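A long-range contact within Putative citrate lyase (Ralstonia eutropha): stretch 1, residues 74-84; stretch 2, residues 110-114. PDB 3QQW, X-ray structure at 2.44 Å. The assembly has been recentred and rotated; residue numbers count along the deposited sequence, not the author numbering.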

# COMPACT_ATOMS: atom_id res chain seq x y z
N MSE C 74 -0.89 38.12 18.20
CA MSE C 74 0.32 37.48 18.70
C MSE C 74 1.31 37.26 17.57
O MSE C 74 2.49 37.56 17.74
N ILE C 75 0.84 36.76 16.41
CA ILE C 75 1.68 36.47 15.25
C ILE C 75 2.25 37.80 14.67
O ILE C 75 3.41 37.85 14.28
N ALA C 76 1.45 38.86 14.64
CA ALA C 76 1.85 40.17 14.13
C ALA C 76 2.80 40.91 15.08
O ALA C 76 3.54 41.77 14.63
N SER C 77 2.75 40.59 16.38
CA SER C 77 3.48 41.31 17.43
C SER C 77 4.99 41.14 17.35
O SER C 77 5.49 40.21 16.73
N ASP C 78 5.69 42.07 18.02
CA ASP C 78 7.15 42.14 18.18
C ASP C 78 7.67 40.93 18.96
O ASP C 78 8.85 40.56 18.81
N ARG C 79 6.78 40.31 19.77
CA ARG C 79 7.04 39.09 20.55
C ARG C 79 7.40 37.94 19.60
O ARG C 79 8.19 37.07 19.96
N ASN C 80 6.80 37.95 18.39
CA ASN C 80 7.07 36.96 17.36
C ASN C 80 8.31 37.44 16.64
O ASN C 80 8.23 38.14 15.63
N VAL C 81 9.47 37.07 17.18
CA VAL C 81 10.78 37.49 16.69
C VAL C 81 11.20 36.76 15.41
O VAL C 81 11.64 37.40 14.46
N HIS C 82 11.09 35.44 15.38
CA HIS C 82 11.59 34.65 14.26
C HIS C 82 10.61 34.47 13.11
O HIS C 82 11.03 33.99 12.05
N GLY C 83 9.35 34.88 13.27
CA GLY C 83 8.34 34.78 12.23
C GLY C 83 8.05 33.35 11.85
O GLY C 83 7.70 33.07 10.70
N ARG C 84 8.17 32.44 12.83
CA ARG C 84 8.02 30.99 12.66
C ARG C 84 6.85 30.50 13.47
O ARG C 84 6.90 29.44 14.13
N GLY C 110 1.71 40.20 7.86
CA GLY C 110 2.58 39.54 6.89
C GLY C 110 3.60 38.58 7.50
O GLY C 110 4.51 38.12 6.81
N ARG C 111 3.47 38.28 8.79
CA ARG C 111 4.41 37.42 9.50
C ARG C 111 3.93 35.96 9.57
O ARG C 111 4.72 35.11 9.97
N LEU C 112 2.69 35.65 9.13
CA LEU C 112 2.12 34.30 9.16
C LEU C 112 2.99 33.31 8.40
O LEU C 112 3.24 33.50 7.22
N ALA C 113 3.52 32.29 9.12
CA ALA C 113 4.43 31.31 8.54
C ALA C 113 3.69 30.26 7.70
O ALA C 113 4.22 29.83 6.67
N TYR C 114 2.50 29.84 8.15
CA TYR C 114 1.68 28.82 7.51
C TYR C 114 0.31 28.72 8.15
O TYR C 114 0.09 29.23 9.26

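When a chain leaves a helix and wanders through a loop, its carbonyl oxygens lose their regular partners, and a side chain from a distant segment can claim them. The contact between residues 74-84 and 110-114 of this putative citrate lyase is a compact example: a helix end with the loop that follows it, and a short stretch without regular helix or strand, are held together largely by one arginine, two waters and a few apolar touches.

The helix that enters stretch 1 ends close to the contact. Met74, present as selenomethionine, is out of reach of stretch 2, but its carbonyl accepts a hydrogen bond from the side chain of Ser77, with OG 2.7 Å from Met74 O, where the chain leaves helical geometry. Ile75 is the first residue to take part. Its CA-to-CB bond lies sideways to the other stretch, and the m, t rotamer carries CD1 to within 3.7 Å of Leu112 CD1, the apolar side-chain contact of the interface. Leu112 starts out pointing away, yet with chi1 t and chi2 p its end comes nearer. The carbonyl of Ile75 also lies against the other stretch, its O 3.6 Å from Arg111 CB, while Ala76, whose CB points away, contributes its backbone O at 3.8 Å from Arg111 CD.

From Ser77 to Asn80 the chain makes a type I beta turn, closed by the backbone hydrogen bond from Asn80 N to Ser77 O (3.1 Å). Asp78 and Arg79, at its middle, make no contact with stretch 2. Asn80, by contrast, points toward it and works in two directions. Its side chain, chi1 t, donates from ND2 to Ile75 O at 2.6 Å and to water 1 at 2.8 Å; that water in turn donates to Arg111 O at 2.6 Å, so it bridges the stretches. Asn80 OD1 receives a weak hydrogen bond from Gly83 N (3.0 Å), which helps to tie the loop together.

The backbone of Asn80 supplies the central polar anchor. Arg111, pointing toward stretch 1 with chi1 m, chi2 t and chi3 p, grips a single acceptor with two donors: NE lies 3.2 Å and NH2 2.8 Å from Asn80 O. Asn80 ND2 and Gly83 CA lie over one face of the guanidinium, whereas Val81 O sits near its plane, 3.1 Å from Arg111 NH2 but at a poor angle for a hydrogen bond. The side chains of Val81 and His82 point away.

Gly83 has positive phi, which by itself favours glycine, and an ideal CB here would lie a tight 3.1 Å from Arg111 NH1. Its O packs 3.6 Å from Ala113 CB. Arg84 closes the contact: its CB points away, but three successive m torsions bring the guanidinium back, with Ala113 CB over one face, 3.5 Å from Arg84 NH1. Arg84 NH2 approaches the edge of the Tyr114 ring, 3.7 Å from CD2. Water 2 completes a second bridge, accepting from Arg84 NH1 (3.0 Å) and donating to Ala113 O (2.6 Å).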

# COMPACT_ATOMS: atom_id res chain seq x y z
CB MSE C 74 -0.03 36.14 19.40
CG MSE C 74 -0.74 36.35 20.74
SE MSE C 74 0.28 37.47 21.99
CE MSE C 74 1.57 36.21 22.56
CB ILE C 75 0.92 35.59 14.19
CG1 ILE C 75 0.68 34.16 14.74
CG2 ILE C 75 1.66 35.53 12.85
CD1 ILE C 75 -0.13 33.21 13.84
CB ALA C 76 0.62 41.04 13.89
CB SER C 77 2.99 40.89 18.81
OG SER C 77 3.47 39.60 19.14
CB ASP C 78 7.52 43.45 18.88
CG ASP C 78 7.22 44.69 18.05
OD1 ASP C 78 7.28 44.60 16.81
OD2 ASP C 78 6.95 45.77 18.65
CB ARG C 79 5.80 38.74 21.38
CG ARG C 79 5.99 37.58 22.36
CD ARG C 79 5.90 38.12 23.75
NE ARG C 79 6.12 37.07 24.76
CZ ARG C 79 5.25 36.77 25.70
NH1 ARG C 79 4.06 37.38 25.74
NH2 ARG C 79 5.53 35.86 26.61
CB ASN C 80 5.84 36.77 16.43
CG ASN C 80 6.09 35.87 15.27
OD1 ASN C 80 7.10 35.18 15.21
ND2 ASN C 80 5.21 35.91 14.26
CB VAL C 81 11.85 37.33 17.81
CG1 VAL C 81 13.24 37.65 17.29
CG2 VAL C 81 11.51 38.20 19.01
CB HIS C 82 12.10 33.29 14.76
CG HIS C 82 13.35 33.43 15.57
ND1 HIS C 82 14.56 33.79 15.00
CD2 HIS C 82 13.52 33.32 16.91
CE1 HIS C 82 15.42 33.86 15.99
NE2 HIS C 82 14.85 33.60 17.16
CB ARG C 84 9.35 30.25 13.03
CG ARG C 84 10.45 30.35 11.93
CD ARG C 84 9.99 30.16 10.47
NE ARG C 84 9.19 28.94 10.26
CZ ARG C 84 8.40 28.74 9.20
NH1 ARG C 84 8.30 29.65 8.25
NH2 ARG C 84 7.69 27.62 9.10
CB ARG C 111 4.70 37.97 10.90
CG ARG C 111 5.38 39.37 10.87
CD ARG C 111 5.84 39.88 12.23
NE ARG C 111 6.97 39.19 12.87
CZ ARG C 111 8.01 38.61 12.26
NH1 ARG C 111 8.08 38.57 10.93
NH2 ARG C 111 8.98 38.06 12.97
CB LEU C 112 0.70 34.32 8.61
CG LEU C 112 -0.14 33.02 8.72
CD1 LEU C 112 -0.35 32.58 10.17
CD2 LEU C 112 -1.46 33.21 8.04
CB ALA C 113 5.23 30.63 9.65
CB TYR C 114 2.36 27.42 7.58
CG TYR C 114 2.73 27.00 8.97
CD1 TYR C 114 1.83 26.33 9.80
CD2 TYR C 114 4.00 27.27 9.48
CE1 TYR C 114 2.16 25.97 11.10
CE2 TYR C 114 4.34 26.93 10.79
CZ TYR C 114 3.42 26.28 11.59
OH TYR C 114 3.78 25.91 12.87
O HOH W 1 4.90 33.95 12.24
O HOH W 2 6.29 28.28 6.46